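Local coordinates for protein cyclohexadienyl dehydratase (Synthetic construct, PDB 5JOS) that probably catalyses the dehydration of prephenate and arogenate in phenylalanine biosynthesis, on the fold of a periplasmic solute-binding protein, at residues I50-S55 and D229-Q234; K54-S59 and L221-Q226; G88-T93 and A100-P105. All blocks are in the same frame, centred on the assembly; numbering follows the deposited sequence.

Contact 1 (I50-S55 and D229-Q234); sequences IDVAKS and DQMKQQ
Ser55 and Met231 mark the closest backbone approach of two helical segments, 50-55 and 229-234, with 9.3 Å between the CA of Ser55 and the CA of Met231. A gap of that size has to be bridged by side chains, and here one long side chain does most of the work. Met231 points toward helix 48-60. Its CG lies anti to the backbone N (chi1 -151°) and the chain then bends at chi2 (77°), so that the thioether reaches over to Ser55 and Val52, three residues apart and thus on one face of their helix. The methyl CE of Met231 rests 3.5 Å from OG of Ser55 and 4.0 Å from its CB, while SD of Met231 stands 3.7 Å from the same OG. No hydrogen bond joins the two segments; the serine oxygen meets the methyl-sulfur end by van der Waals contact. The same CE of Met231 also comes to 4.4 Å from CG1 of Val52, a looser apolar touch. Only 102 Å² of surface is buried in all, as expected where a single side chain carries the contact. The surroundings complete the packing: Trp227 lies against Val52 and Ser55, and Tyr237, from helix 236-245, touches both Val52 and Met231. That last helix is also tied to helix 48-60 by a salt bridge from Asp51 to Lys243. Such return of C-terminal helices onto an N-terminal one is typical of the discontinuous lobe of the two-lobed periplasmic binding protein fold.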
# COMPACT_ATOMS: atom_id res chain seq x y z
N ILE A 50 -4.15 -2.30 -10.86
CA ILE A 50 -4.65 -2.51 -12.20
C ILE A 50 -5.95 -3.20 -12.03
O ILE A 50 -6.92 -2.80 -12.70
CB ILE A 50 -3.70 -3.30 -13.05
CG1 ILE A 50 -2.34 -2.65 -13.10
CG2 ILE A 50 -4.25 -3.59 -14.46
CD1 ILE A 50 -2.27 -1.26 -13.66
N ASP A 51 -6.00 -4.20 -11.13
CA ASP A 51 -7.24 -4.81 -10.79
C ASP A 51 -8.23 -3.75 -10.24
O ASP A 51 -9.44 -3.77 -10.53
CB ASP A 51 -7.06 -5.89 -9.74
CG ASP A 51 -6.45 -7.14 -10.26
OD1 ASP A 51 -6.14 -7.22 -11.47
OD2 ASP A 51 -6.37 -8.11 -9.46
N VAL A 52 -7.79 -2.91 -9.31
CA VAL A 52 -8.72 -1.92 -8.69
C VAL A 52 -9.21 -0.92 -9.75
O VAL A 52 -10.36 -0.59 -9.81
CB VAL A 52 -7.97 -1.11 -7.60
CG1 VAL A 52 -8.80 -0.01 -7.02
CG2 VAL A 52 -7.50 -1.98 -6.47
N ALA A 53 -8.31 -0.46 -10.61
CA ALA A 53 -8.68 0.45 -11.66
C ALA A 53 -9.82 -0.08 -12.49
O ALA A 53 -10.73 0.64 -12.82
CB ALA A 53 -7.50 0.73 -12.56
N LYS A 54 -9.77 -1.37 -12.84
CA LYS A 54 -10.80 -1.95 -13.64
C LYS A 54 -12.08 -1.99 -12.91
O LYS A 54 -13.12 -1.82 -13.46
CB LYS A 54 -10.46 -3.38 -14.03
CG LYS A 54 -9.33 -3.30 -15.00
CD LYS A 54 -8.83 -4.69 -15.34
CE LYS A 54 -7.80 -4.49 -16.44
NZ LYS A 54 -7.12 -5.79 -16.65
N SER A 55 -12.01 -2.26 -11.65
CA SER A 55 -13.24 -2.29 -10.88
C SER A 55 -13.83 -0.84 -10.67
O SER A 55 -15.04 -0.63 -10.74
CB SER A 55 -12.89 -3.09 -9.62
OG SER A 55 -13.89 -2.87 -8.71
N ASP A 229 -14.96 2.67 0.21
CA ASP A 229 -15.57 2.15 1.37
C ASP A 229 -16.47 0.96 0.99
O ASP A 229 -16.57 -0.01 1.74
CB ASP A 229 -16.33 3.21 2.10
CG ASP A 229 -17.23 2.62 3.15
OD1 ASP A 229 -18.38 2.33 2.86
OD2 ASP A 229 -16.79 2.35 4.26
N GLN A 230 -17.12 1.01 -0.17
CA GLN A 230 -17.94 -0.11 -0.56
C GLN A 230 -17.10 -1.35 -0.82
O GLN A 230 -17.41 -2.44 -0.45
CB GLN A 230 -18.69 0.26 -1.83
CG GLN A 230 -19.31 -0.89 -2.56
CD GLN A 230 -20.21 -0.41 -3.70
OE1 GLN A 230 -21.39 -0.08 -3.49
NE2 GLN A 230 -19.65 -0.41 -4.90
N MET A 231 -16.01 -1.11 -1.49
CA MET A 231 -15.00 -2.08 -1.74
C MET A 231 -14.42 -2.74 -0.47
O MET A 231 -14.22 -3.97 -0.39
CB MET A 231 -13.96 -1.32 -2.45
CG MET A 231 -13.16 -2.05 -3.38
SD MET A 231 -13.82 -2.48 -5.01
CE MET A 231 -12.18 -2.53 -5.68
N LYS A 232 -14.15 -1.93 0.53
CA LYS A 232 -13.78 -2.50 1.83
C LYS A 232 -14.85 -3.38 2.39
O LYS A 232 -14.60 -4.51 2.79
CB LYS A 232 -13.42 -1.44 2.86
CG LYS A 232 -12.02 -0.97 2.59
CD LYS A 232 -11.74 0.42 3.10
CE LYS A 232 -10.94 1.13 2.02
NZ LYS A 232 -9.96 2.06 2.63
N GLN A 233 -16.07 -2.85 2.40
CA GLN A 233 -17.17 -3.50 3.07
C GLN A 233 -17.48 -4.83 2.47
O GLN A 233 -17.75 -5.77 3.21
CB GLN A 233 -18.45 -2.64 3.05
CG GLN A 233 -18.41 -1.54 4.09
CD GLN A 233 -18.55 -2.11 5.50
OE1 GLN A 233 -17.57 -2.21 6.24
NE2 GLN A 233 -19.78 -2.52 5.86
N GLN A 234 -17.46 -4.95 1.15
CA GLN A 234 -17.78 -6.27 0.61
C GLN A 234 -16.59 -7.24 0.48
O GLN A 234 -16.75 -8.33 -0.06
CB GLN A 234 -18.46 -6.12 -0.70
CG GLN A 234 -17.52 -5.83 -1.83
CD GLN A 234 -18.17 -4.88 -2.79
OE1 GLN A 234 -19.40 -4.67 -2.74
NE2 GLN A 234 -17.35 -4.24 -3.65

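Contact 2 (K54-S59 and L221-Q226); sequences KSLAKS and LNYVNQ
Ser59 and Tyr223 reach each other because both first torsions are extended: OG of Ser59 is anti to the backbone N (chi1 178°), as is CG of Tyr223 (chi1 -170°), and each CB is directed toward the other segment. The setting is an alpha/alpha packing within the discontinuous lobe of the periplasmic binding protein fold, where helix 48-60 meets helix 218-233. The two short segments cross at 112°, with axes 11.5 Å apart, so contact is confined to a small patch around Leu56 and Val224, whose CA atoms lie 8.0 Å from each other. The forked end of Leu56 serves two partners. Its CD1 lies 4.2 Å from CE1 of Tyr223, coming obliquely to the ring as the two side chains run past one another in opposite directions, and its CD2 is 4.3 Å from CG2 of Val224. Trp227 adds to this layer by touching both Leu56 and Ser59, while Val224 is backed by Met213 of strand 205-213. Apolar contact thus fills the inner part of the crossing, and polar contact lies beside it at the more exposed Ser59 and Tyr223. There the serine oxygen approaches the edge of the tyrosine ring, near its plane, and a hydrogen bond joins the segments: OG of Ser59 to OH of Tyr223, 2.8 Å, in which either hydroxyl could be the donor.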
# COMPACT_ATOMS: atom_id res chain seq x y z
N LYS A 54 -9.77 -1.37 -12.84
CA LYS A 54 -10.80 -1.95 -13.64
C LYS A 54 -12.08 -1.99 -12.91
O LYS A 54 -13.12 -1.82 -13.46
CB LYS A 54 -10.46 -3.38 -14.03
CG LYS A 54 -9.33 -3.30 -15.00
CD LYS A 54 -8.83 -4.69 -15.34
CE LYS A 54 -7.80 -4.49 -16.44
NZ LYS A 54 -7.12 -5.79 -16.65
N SER A 55 -12.01 -2.26 -11.65
CA SER A 55 -13.24 -2.29 -10.88
C SER A 55 -13.83 -0.84 -10.67
O SER A 55 -15.04 -0.63 -10.74
CB SER A 55 -12.89 -3.09 -9.62
OG SER A 55 -13.89 -2.87 -8.71
N LEU A 56 -12.99 0.19 -10.56
CA LEU A 56 -13.54 1.54 -10.53
C LEU A 56 -14.25 1.90 -11.85
O LEU A 56 -15.36 2.38 -11.84
CB LEU A 56 -12.46 2.57 -10.23
CG LEU A 56 -12.86 4.05 -10.18
CD1 LEU A 56 -14.02 4.25 -9.21
CD2 LEU A 56 -11.67 4.92 -9.72
N ALA A 57 -13.62 1.63 -12.99
CA ALA A 57 -14.24 1.89 -14.30
C ALA A 57 -15.59 1.21 -14.42
O ALA A 57 -16.56 1.80 -14.89
CB ALA A 57 -13.34 1.48 -15.46
N LYS A 58 -15.64 -0.02 -13.94
CA LYS A 58 -16.83 -0.80 -14.08
C LYS A 58 -17.88 -0.19 -13.16
O LYS A 58 -19.02 -0.09 -13.50
CB LYS A 58 -16.48 -2.24 -13.71
CG LYS A 58 -17.63 -3.23 -13.70
CD LYS A 58 -17.12 -4.62 -13.30
CE LYS A 58 -18.08 -5.77 -13.70
NZ LYS A 58 -19.07 -6.12 -12.64
N SER A 59 -17.51 0.23 -11.97
CA SER A 59 -18.49 0.87 -11.11
C SER A 59 -19.14 2.11 -11.82
O SER A 59 -20.25 2.37 -11.73
CB SER A 59 -17.77 1.38 -9.89
OG SER A 59 -18.68 2.03 -9.05
N LEU A 221 -13.89 12.92 -6.29
CA LEU A 221 -13.19 12.44 -5.12
C LEU A 221 -14.21 11.78 -4.15
O LEU A 221 -13.95 10.74 -3.57
CB LEU A 221 -12.49 13.57 -4.42
CG LEU A 221 -11.97 13.14 -3.05
CD1 LEU A 221 -10.68 12.43 -3.29
CD2 LEU A 221 -11.74 14.26 -2.05
N ASN A 222 -15.34 12.42 -3.93
CA ASN A 222 -16.40 11.81 -3.08
C ASN A 222 -16.90 10.47 -3.63
O ASN A 222 -17.21 9.57 -2.84
CB ASN A 222 -17.58 12.73 -2.98
CG ASN A 222 -17.30 13.92 -2.07
OD1 ASN A 222 -16.30 14.01 -1.41
ND2 ASN A 222 -18.17 14.82 -2.09
N TYR A 223 -17.08 10.39 -4.95
CA TYR A 223 -17.44 9.13 -5.55
C TYR A 223 -16.40 8.10 -5.19
O TYR A 223 -16.71 7.02 -4.77
CB TYR A 223 -17.48 9.21 -7.08
CG TYR A 223 -18.07 7.98 -7.78
CD1 TYR A 223 -17.33 6.81 -7.95
CD2 TYR A 223 -19.38 7.99 -8.30
CE1 TYR A 223 -17.90 5.68 -8.56
CE2 TYR A 223 -19.93 6.86 -8.91
CZ TYR A 223 -19.17 5.71 -9.04
OH TYR A 223 -19.68 4.57 -9.67
N VAL A 224 -15.15 8.40 -5.44
CA VAL A 224 -14.07 7.44 -5.16
C VAL A 224 -14.03 6.95 -3.77
O VAL A 224 -13.83 5.73 -3.54
CB VAL A 224 -12.68 7.94 -5.56
CG1 VAL A 224 -11.59 6.97 -5.16
CG2 VAL A 224 -12.63 8.13 -7.03
N ASN A 225 -14.20 7.88 -2.82
CA ASN A 225 -14.26 7.53 -1.43
C ASN A 225 -15.43 6.68 -1.04
O ASN A 225 -15.30 5.74 -0.23
CB ASN A 225 -14.23 8.80 -0.55
CG ASN A 225 -12.78 9.42 -0.47
OD1 ASN A 225 -11.81 8.76 -0.76
ND2 ASN A 225 -12.67 10.67 -0.10
N GLN A 226 -16.62 7.01 -1.53
CA GLN A 226 -17.75 6.09 -1.34
C GLN A 226 -17.48 4.74 -2.00
O GLN A 226 -17.79 3.69 -1.49
CB GLN A 226 -18.95 6.65 -2.02
CG GLN A 226 -19.49 7.84 -1.28
CD GLN A 226 -20.24 8.73 -2.20
OE1 GLN A 226 -20.32 8.52 -3.43
NE2 GLN A 226 -20.84 9.71 -1.63

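Contact 3 (G88-T93 and A100-P105); sequences GGVTVT and ADFSDP
Aromatic contact comes first, with Phe102 received by Val90 and Val92. CG2 of Val92 sits over one face of the ring, offset toward the rim, in a CH-pi interaction 4.0 Å from the Phe102 centroid and 23° off the ring normal. Apolar contact follows at the edge, where CG1 of Val90 lies near the ring plane, 3.8 Å from CE1 of Phe102. The phenylalanine CB points toward segment 88-93, and chi1 (-83°), with CG anti to the carbonyl carbon, brings the ring against Val90 and Val92. Replacing Phe102 by a serine would probably strip both valines of their aromatic partner and open a gap between the segments.

Polar bonds run beside this cluster rather than across it. OG of Ser103 donates to the O of Asp104 at 2.7 Å, tilted from the carbonyl plane, and OG of Ser103 is also hydrogen-bonded to N of Tyr211. Both segments are further held by backbone bonds to strand 205-213. Thr93 N-caps helix 94-97, while the O of Thr91 is hydrogen-bonded to NH1 of Arg96. A loop of this kind, running through Thr91 into helix 94-97 with Arg96, resembles the segment that binds the ligand's carboxylate in amino-acid-binding relatives, consistent with a place at the interlobe cleft.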
# COMPACT_ATOMS: atom_id res chain seq x y z
N GLY A 88 -1.65 3.34 -8.60
CA GLY A 88 -0.34 2.70 -8.77
C GLY A 88 0.61 2.73 -7.57
O GLY A 88 1.79 3.08 -7.74
N GLY A 89 0.10 2.25 -6.46
CA GLY A 89 0.77 2.30 -5.15
C GLY A 89 1.30 3.65 -4.71
O GLY A 89 2.36 3.72 -4.09
N VAL A 90 0.59 4.73 -5.02
CA VAL A 90 1.13 6.05 -4.70
C VAL A 90 1.03 6.28 -3.22
O VAL A 90 -0.04 6.34 -2.66
CB VAL A 90 0.37 7.17 -5.43
CG1 VAL A 90 0.97 8.51 -5.17
CG2 VAL A 90 0.46 6.94 -6.96
N THR A 91 2.17 6.53 -2.62
CA THR A 91 2.17 6.91 -1.21
C THR A 91 1.75 8.39 -1.07
O THR A 91 2.18 9.23 -1.85
CB THR A 91 3.59 6.81 -0.63
OG1 THR A 91 4.04 5.45 -0.75
CG2 THR A 91 3.61 7.18 0.79
N VAL A 92 0.94 8.66 -0.07
CA VAL A 92 0.49 10.00 0.26
C VAL A 92 1.61 10.74 0.94
O VAL A 92 1.98 10.39 2.02
CB VAL A 92 -0.68 9.95 1.23
CG1 VAL A 92 -1.17 11.37 1.53
CG2 VAL A 92 -1.82 9.17 0.66
N THR A 93 2.21 11.68 0.26
CA THR A 93 3.29 12.49 0.82
C THR A 93 2.86 13.97 0.84
O THR A 93 2.03 14.39 -0.00
CB THR A 93 4.57 12.37 -0.02
OG1 THR A 93 4.34 12.89 -1.33
CG2 THR A 93 5.05 10.89 -0.21
N ALA A 100 -2.16 17.86 -5.38
CA ALA A 100 -3.17 16.84 -5.77
C ALA A 100 -4.04 16.50 -4.59
O ALA A 100 -3.70 16.80 -3.46
CB ALA A 100 -2.50 15.59 -6.26
N ASP A 101 -5.23 15.98 -4.85
CA ASP A 101 -6.07 15.49 -3.78
C ASP A 101 -5.86 13.94 -3.74
O ASP A 101 -5.72 13.27 -4.76
CB ASP A 101 -7.55 15.75 -4.09
CG ASP A 101 -8.05 17.18 -3.80
OD1 ASP A 101 -7.49 17.83 -2.89
OD2 ASP A 101 -9.04 17.61 -4.49
N PHE A 102 -5.92 13.35 -2.57
CA PHE A 102 -5.88 11.91 -2.41
C PHE A 102 -7.22 11.38 -1.88
O PHE A 102 -7.82 11.99 -1.02
CB PHE A 102 -4.78 11.57 -1.43
CG PHE A 102 -3.42 11.51 -2.05
CD1 PHE A 102 -2.96 10.35 -2.59
CD2 PHE A 102 -2.59 12.59 -2.01
CE1 PHE A 102 -1.70 10.23 -3.10
CE2 PHE A 102 -1.31 12.50 -2.56
CZ PHE A 102 -0.86 11.33 -3.09
N SER A 103 -7.65 10.24 -2.41
CA SER A 103 -8.64 9.41 -1.78
C SER A 103 -8.27 9.08 -0.36
O SER A 103 -7.15 9.15 0.01
CB SER A 103 -8.76 8.09 -2.55
OG SER A 103 -7.74 7.17 -2.35
N ASP A 104 -9.25 8.60 0.39
CA ASP A 104 -8.97 7.91 1.62
C ASP A 104 -8.01 6.73 1.35
O ASP A 104 -7.93 6.24 0.22
CB ASP A 104 -10.24 7.36 2.26
CG ASP A 104 -11.19 8.43 2.66
OD1 ASP A 104 -10.76 9.51 3.01
OD2 ASP A 104 -12.37 8.14 2.67
N PRO A 105 -7.30 6.28 2.37
CA PRO A 105 -6.20 5.36 2.14
C PRO A 105 -6.72 4.00 1.90
O PRO A 105 -7.71 3.63 2.45
CB PRO A 105 -5.39 5.47 3.43
CG PRO A 105 -6.34 6.02 4.46
CD PRO A 105 -7.22 6.95 3.69

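Contacts 1 and 2 are successive parts of one helix pair, 48-60 against 218-233, sharing Lys54 and Ser55 and lying about 8 Å apart between centres; contact 3 joins a loop to a neighbouring short strand only a few residues on. Chemistry differs with place: contact 1 is buried and rests on a thioether, contact 2 is partly buried and adds a hydroxyl pair to its aliphatic packing, and contact 3, also partly buried, depends on an aromatic face. Helix 218-233 connects all three, since Asn225 OD1 probably accepts a hydrogen bond from Asp104 N, 2.8 Å away, and Lys232 NZ reaches Pro105 O at 2.7 Å.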